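Local coordinates for protein dihydroorotase (Saccharomyces cerevisiae S288C, PDB 6L0A) that catalyses the zinc-dependent interconversion of N-carbamoyl-L-aspartate and (S)-dihydroorotate, the third step of de novo pyrimidine synthesis, at residues 204-209 / 252-257; 133-138 / 177-182. One frame throughout, in Å; residues are numbered along the deposited sequence.

Contact 1: residues 204-209 / 252-257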
loop_
_atom_site.group_PDB
_atom_site.type_symbol
_atom_site.label_atom_id
_atom_site.label_comp_id
_atom_site.label_asym_id
_atom_site.label_seq_id
_atom_site.Cartn_x
_atom_site.Cartn_y
_atom_site.Cartn_z
ATOM N N LYS C 204 24.822 22.696 1.990
ATOM C CA LYS C 204 24.709 22.539 0.546
ATOM C C LYS C 204 23.685 21.493 0.137
ATOM O O LYS C 204 23.084 21.605 -0.939
ATOM C CB LYS C 204 26.063 22.148 -0.058
ATOM C CG LYS C 204 27.093 23.267 -0.092
ATOM C CD LYS C 204 26.779 24.281 -1.179
ATOM C CE LYS C 204 27.879 25.330 -1.274
ATOM N NZ LYS C 204 27.348 26.619 -1.797
ATOM N N VAL C 205 23.508 20.461 0.946
ATOM C CA VAL C 205 22.569 19.387 0.659
ATOM C C VAL C 205 21.547 19.387 1.777
ATOM O O VAL C 205 21.898 19.184 2.945
ATOM C CB VAL C 205 23.274 18.029 0.543
ATOM C CG1 VAL C 205 22.246 16.915 0.355
ATOM C CG2 VAL C 205 24.257 18.064 -0.629
ATOM N N ALA C 206 20.294 19.660 1.430
ATOM C CA ALA C 206 19.213 19.677 2.396
ATOM C C ALA C 206 18.178 18.632 2.003
ATOM O O ALA C 206 18.284 17.982 0.963
ATOM C CB ALA C 206 18.577 21.064 2.491
ATOM N N ALA C 207 17.187 18.474 2.868
ATOM C CA ALA C 207 16.069 17.578 2.628
ATOM C C ALA C 207 14.812 18.287 3.087
ATOM O O ALA C 207 14.826 18.984 4.106
ATOM C CB ALA C 207 16.233 16.254 3.379
ATOM N N THR C 208 13.738 18.148 2.323
ATOM C CA THR C 208 12.461 18.665 2.785
ATOM C C THR C 208 11.648 17.529 3.397
ATOM O O THR C 208 11.823 16.358 3.054
ATOM C CB THR C 208 11.679 19.342 1.660
ATOM O OG1 THR C 208 11.532 18.440 0.551
ATOM C CG2 THR C 208 12.383 20.650 1.205
ATOM N N LEU C 209 10.791 17.883 4.350
ATOM C CA LEU C 209 9.873 16.934 4.963
ATOM C C LEU C 209 8.459 17.456 4.794
ATOM O O LEU C 209 8.205 18.650 4.966
ATOM C CB LEU C 209 10.199 16.721 6.444
ATOM C CG LEU C 209 11.611 16.169 6.694
ATOM C CD1 LEU C 209 11.956 16.262 8.177
ATOM C CD2 LEU C 209 11.732 14.724 6.200
ATOM N N TYR C 252 19.444 21.675 7.921
ATOM C CA TYR C 252 19.374 20.943 6.666
ATOM C C TYR C 252 18.084 20.137 6.527
ATOM O O TYR C 252 17.984 19.300 5.617
ATOM C CB TYR C 252 20.594 20.032 6.498
ATOM C CG TYR C 252 21.103 19.369 7.765
ATOM C CD1 TYR C 252 22.106 19.958 8.530
ATOM C CD2 TYR C 252 20.601 18.140 8.179
ATOM C CE1 TYR C 252 22.585 19.347 9.679
ATOM C CE2 TYR C 252 21.074 17.519 9.328
ATOM C CZ TYR C 252 22.067 18.126 10.070
ATOM O OH TYR C 252 22.538 17.510 11.211
ATOM N N PHE C 253 17.098 20.376 7.398
ATOM C CA PHE C 253 15.741 19.857 7.240
ATOM C C PHE C 253 14.779 21.034 7.305
ATOM O O PHE C 253 14.864 21.848 8.230
ATOM C CB PHE C 253 15.381 18.828 8.331
ATOM C CG PHE C 253 16.278 17.618 8.364
ATOM C CD1 PHE C 253 16.309 16.730 7.304
ATOM C CD2 PHE C 253 17.073 17.355 9.474
ATOM C CE1 PHE C 253 17.135 15.618 7.333
ATOM C CE2 PHE C 253 17.891 16.236 9.510
ATOM C CZ PHE C 253 17.922 15.370 8.440
ATOM N N PHE C 254 13.882 21.147 6.327
ATOM C CA PHE C 254 12.849 22.170 6.414
ATOM C C PHE C 254 11.620 21.715 5.642
ATOM O O PHE C 254 11.616 20.663 5.002
ATOM C CB PHE C 254 13.356 23.553 5.944
ATOM C CG PHE C 254 14.056 23.560 4.607
ATOM C CD1 PHE C 254 15.438 23.500 4.532
ATOM C CD2 PHE C 254 13.331 23.694 3.426
ATOM C CE1 PHE C 254 16.092 23.546 3.303
ATOM C CE2 PHE C 254 13.979 23.740 2.197
ATOM C CZ PHE C 254 15.361 23.665 2.139
ATOM N N PHE C 255 10.563 22.522 5.736
ATOM C CA PHE C 255 9.227 22.125 5.310
ATOM C C PHE C 255 9.063 22.238 3.803
ATOM O O PHE C 255 9.303 23.301 3.221
ATOM C CB PHE C 255 8.185 23.008 5.994
ATOM C CG PHE C 255 6.762 22.716 5.605
ATOM C CD1 PHE C 255 6.254 21.430 5.681
ATOM C CD2 PHE C 255 5.918 23.750 5.202
ATOM C CE1 PHE C 255 4.932 21.179 5.348
ATOM C CE2 PHE C 255 4.595 23.507 4.876
ATOM C CZ PHE C 255 4.100 22.214 4.955
ATOM N N GLY C 256 8.624 21.146 3.180
ATOM C CA GLY C 256 8.100 21.198 1.825
ATOM C C GLY C 256 6.893 20.287 1.797
ATOM O O GLY C 256 7.040 19.086 2.033
ATOM N N SER C 257 5.702 20.828 1.559
ATOM C CA SER C 257 4.498 20.033 1.790
ATOM C C SER C 257 4.354 18.907 0.778
ATOM O O SER C 257 3.793 17.850 1.097
ATOM C CB SER C 257 3.257 20.923 1.735
ATOM O OG SER C 257 3.049 21.437 0.432
HETATM O O HOH W 1 8.641 17.817 0.278
#
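Three groups grip Thr208 OG1, and one of them ties it to Gly256: a water donates to Thr208 OG1 at 3.0 Å and to Gly256 O at 2.7 Å. The other two are Glu179 OE1 and the backbone N of His180, so a buried hydroxyl is well satisfied. With chi1 at 54°, OG1 sits between the backbone N and the carbonyl carbon, and CG2 is directed beside the backbone N, where it meets Phe254 CE2 at 3.6 Å. The Phe254 ring also reaches Ala206, two residues before Thr208, its CE1 standing 3.6 Å from Ala206 CB, and Phe307 of helix 300-312 touches it. An alanine at Phe254 would probably leave Ala206 CB and Thr208 CG2 without this apolar partner and open a gap against Phe307. On the other face, Ala207 CB meets the Phe253 ring at its edge, 4.0 Å from CD1, and helices 184-193 and 236-246 pack against Phe253. The backbones are joined by a parallel ladder: Ala207 N to Tyr252 O, Phe254 N to Ala207 O, Leu209 N to Phe254 O and Gly256 N to Leu209 O. In the last bond, 3.1 Å long, the donor stands 47° above the carbonyl plane, whereas Phe254 N lies in the carbonyl plane of Ala207 O. Adjacent parallel strands with helical segments between them in sequence, and polar groups gathered at their C-terminal ends near the zinc site, are characteristic of the TIM-barrel fold of metal-dependent hydrolases.

Contact 2: residues 133-138 / 177-182; sequences VLNLHG and ILEHCT. With ZN (zinc ion), chain L.
Leu136 is laced to Ile177 and Glu179 in a parallel beta-alpha-beta unit of the TIM barrel, whose crossover is helix 156-170. In the closely knit ladder, Leu136 N bonds Ile177 O at 2.9 Å with a C=O...N angle of 175°, while Leu134 O takes Ile177 N and Leu136 O takes Glu179 N. Val133 CG1 lies 3.8 Å from Ile177 CD1. On the same face, Asn135 ND2 donates to Glu179 OE2 at 2.8 Å, reaching its anti side with amide and carboxylate planes 47° apart. Tyr39 bonds Asn135 OD1, Tyr312 also bonds its ND2 and His14 bonds Glu179 OE1, a network likely to fix both groups.

Past Leu136 and Leu178 the backbones part: His137 CA and Glu179 CA are 5.7 Å apart, and a water bridges instead, accepting from Gly138 N and donating to Glu179 O. Here the link passes to a zinc ion, bound also by Lys98. His137 NE2 is hydrogen-bonded to Glu139, which is likely to steady the ring as a zinc ligand. In an offset edge-to-face pair, planes at 73°, His180 CE1 stands 3.3 Å above the His137 ring plane, toward its rim, and the zinc lies 2.4 Å from His137 ND1 and 2.1 Å from His180 NE2.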
loop_
_atom_site.group_PDB
_atom_site.type_symbol
_atom_site.label_atom_id
_atom_site.label_comp_id
_atom_site.label_asym_id
_atom_site.label_seq_id
_atom_site.Cartn_x
_atom_site.Cartn_y
_atom_site.Cartn_z
ATOM N N VAL C 133 19.097 25.712 -7.489
ATOM C CA VAL C 133 18.918 24.544 -6.627
ATOM C C VAL C 133 18.519 23.359 -7.491
ATOM O O VAL C 133 17.682 23.495 -8.381
ATOM C CB VAL C 133 17.855 24.823 -5.546
ATOM C CG1 VAL C 133 17.538 23.546 -4.763
ATOM C CG2 VAL C 133 18.310 25.954 -4.620
ATOM N N LEU C 134 19.121 22.196 -7.252
ATOM C CA LEU C 134 18.708 20.975 -7.937
ATOM C C LEU C 134 17.824 20.193 -6.970
ATOM O O LEU C 134 18.301 19.734 -5.932
ATOM C CB LEU C 134 19.915 20.147 -8.378
ATOM C CG LEU C 134 19.585 18.755 -8.921
ATOM C CD1 LEU C 134 18.744 18.853 -10.196
ATOM C CD2 LEU C 134 20.867 17.945 -9.161
ATOM N N ASN C 135 16.536 20.064 -7.306
ATOM C CA ASN C 135 15.565 19.347 -6.486
ATOM C C ASN C 135 15.430 17.926 -7.010
ATOM O O ASN C 135 15.136 17.728 -8.184
ATOM C CB ASN C 135 14.202 20.030 -6.536
ATOM C CG ASN C 135 14.290 21.523 -6.315
ATOM O OD1 ASN C 135 14.341 22.300 -7.267
ATOM N ND2 ASN C 135 14.266 21.929 -5.060
ATOM N N LEU C 136 15.602 16.946 -6.132
ATOM C CA LEU C 136 15.571 15.550 -6.531
ATOM C C LEU C 136 14.365 14.862 -5.900
ATOM O O LEU C 136 14.207 14.893 -4.679
ATOM C CB LEU C 136 16.857 14.847 -6.107
ATOM C CG LEU C 136 18.152 15.416 -6.690
ATOM C CD1 LEU C 136 19.340 14.716 -6.074
ATOM C CD2 LEU C 136 18.148 15.267 -8.214
ATOM N N HIS C 137 13.519 14.262 -6.730
ATOM C CA HIS C 137 12.625 13.205 -6.269
ATOM C C HIS C 137 13.485 11.955 -6.217
ATOM O O HIS C 137 13.718 11.302 -7.237
ATOM C CB HIS C 137 11.428 13.026 -7.196
ATOM C CG HIS C 137 10.448 12.011 -6.702
ATOM N ND1 HIS C 137 9.130 12.317 -6.422
ATOM C CD2 HIS C 137 10.598 10.693 -6.418
ATOM C CE1 HIS C 137 8.510 11.229 -6.000
ATOM N NE2 HIS C 137 9.377 10.229 -5.987
ATOM N N GLY C 138 14.027 11.663 -5.040
ATOM C CA GLY C 138 15.026 10.623 -4.939
ATOM C C GLY C 138 14.479 9.214 -4.815
ATOM O O GLY C 138 14.509 8.632 -3.727
ATOM N N ILE C 177 18.622 19.391 -3.015
ATOM C CA ILE C 177 17.644 19.007 -2.011
ATOM C C ILE C 177 17.133 17.613 -2.322
ATOM O O ILE C 177 16.655 17.350 -3.432
ATOM C CB ILE C 177 16.466 19.992 -1.929
ATOM C CG1 ILE C 177 16.958 21.401 -1.597
ATOM C CG2 ILE C 177 15.472 19.513 -0.859
ATOM C CD1 ILE C 177 15.850 22.430 -1.547
ATOM N N LEU C 178 17.218 16.731 -1.339
ATOM C CA LEU C 178 16.495 15.466 -1.392
ATOM C C LEU C 178 15.076 15.760 -0.920
ATOM O O LEU C 178 14.821 15.884 0.277
ATOM C CB LEU C 178 17.187 14.418 -0.526
ATOM C CG LEU C 178 16.635 12.987 -0.611
ATOM C CD1 LEU C 178 16.651 12.432 -2.035
ATOM C CD2 LEU C 178 17.394 12.067 0.333
ATOM N N GLU C 179 14.156 15.914 -1.872
ATOM C CA GLU C 179 12.799 16.322 -1.550
ATOM C C GLU C 179 12.057 15.211 -0.809
ATOM O O GLU C 179 12.348 14.026 -0.969
ATOM C CB GLU C 179 12.038 16.692 -2.828
ATOM C CG GLU C 179 12.627 17.887 -3.592
ATOM C CD GLU C 179 12.429 19.200 -2.857
ATOM O OE1 GLU C 179 11.526 19.258 -1.999
ATOM O OE2 GLU C 179 13.163 20.185 -3.133
ATOM N N HIS C 180 11.075 15.621 -0.004
ATOM C CA HIS C 180 10.186 14.736 0.754
ATOM C C HIS C 180 10.805 13.403 1.159
ATOM O O HIS C 180 10.386 12.342 0.669
ATOM C CB HIS C 180 8.876 14.499 -0.027
ATOM C CG HIS C 180 9.046 14.249 -1.499
ATOM N ND1 HIS C 180 9.915 13.308 -2.009
ATOM C CD2 HIS C 180 8.421 14.800 -2.568
ATOM C CE1 HIS C 180 9.835 13.307 -3.329
ATOM N NE2 HIS C 180 8.934 14.203 -3.695
ATOM N N CYS C 181 11.789 13.445 2.064
ATOM C CA CYS C 181 12.394 12.215 2.569
ATOM C C CYS C 181 11.366 11.374 3.300
ATOM O O CYS C 181 10.511 11.899 4.031
ATOM C CB CYS C 181 13.556 12.509 3.518
ATOM S SG CYS C 181 15.036 13.087 2.694
ATOM N N THR C 182 11.478 10.053 3.145
ATOM C CA THR C 182 10.528 9.166 3.793
ATOM C C THR C 182 11.156 8.044 4.598
ATOM O O THR C 182 10.416 7.297 5.234
ATOM C CB THR C 182 9.589 8.546 2.753
ATOM O OG1 THR C 182 10.379 7.837 1.786
ATOM C CG2 THR C 182 8.776 9.620 2.080
HETATM ZN ZN ZN L . 7.670 13.871 -5.387
HETATM O O HOH W 2 12.880 12.257 -2.790
#

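Followed from the N terminus, the chain lays down residues 133-138, passes through helix 156-170 and returns at 177-182, where contact 2 closes a loop of 38 residues. It then runs through helix 184-193 to residues 204-209 and, by way of helices 218-221 and 236-246, reaches 252-257, closing the 42-residue loop of contact 1. The two loops are in series, neither nested nor crossed. They join because strands 175-178 and 205-209 are neighbours: Ala206 O lies 2.8 Å from Leu178 N, a probable hydrogen bond, and Ala207 CB packs 3.5 Å from Cys181 SG. Four consecutive parallel strands of the barrel wall are thus tied in chain order.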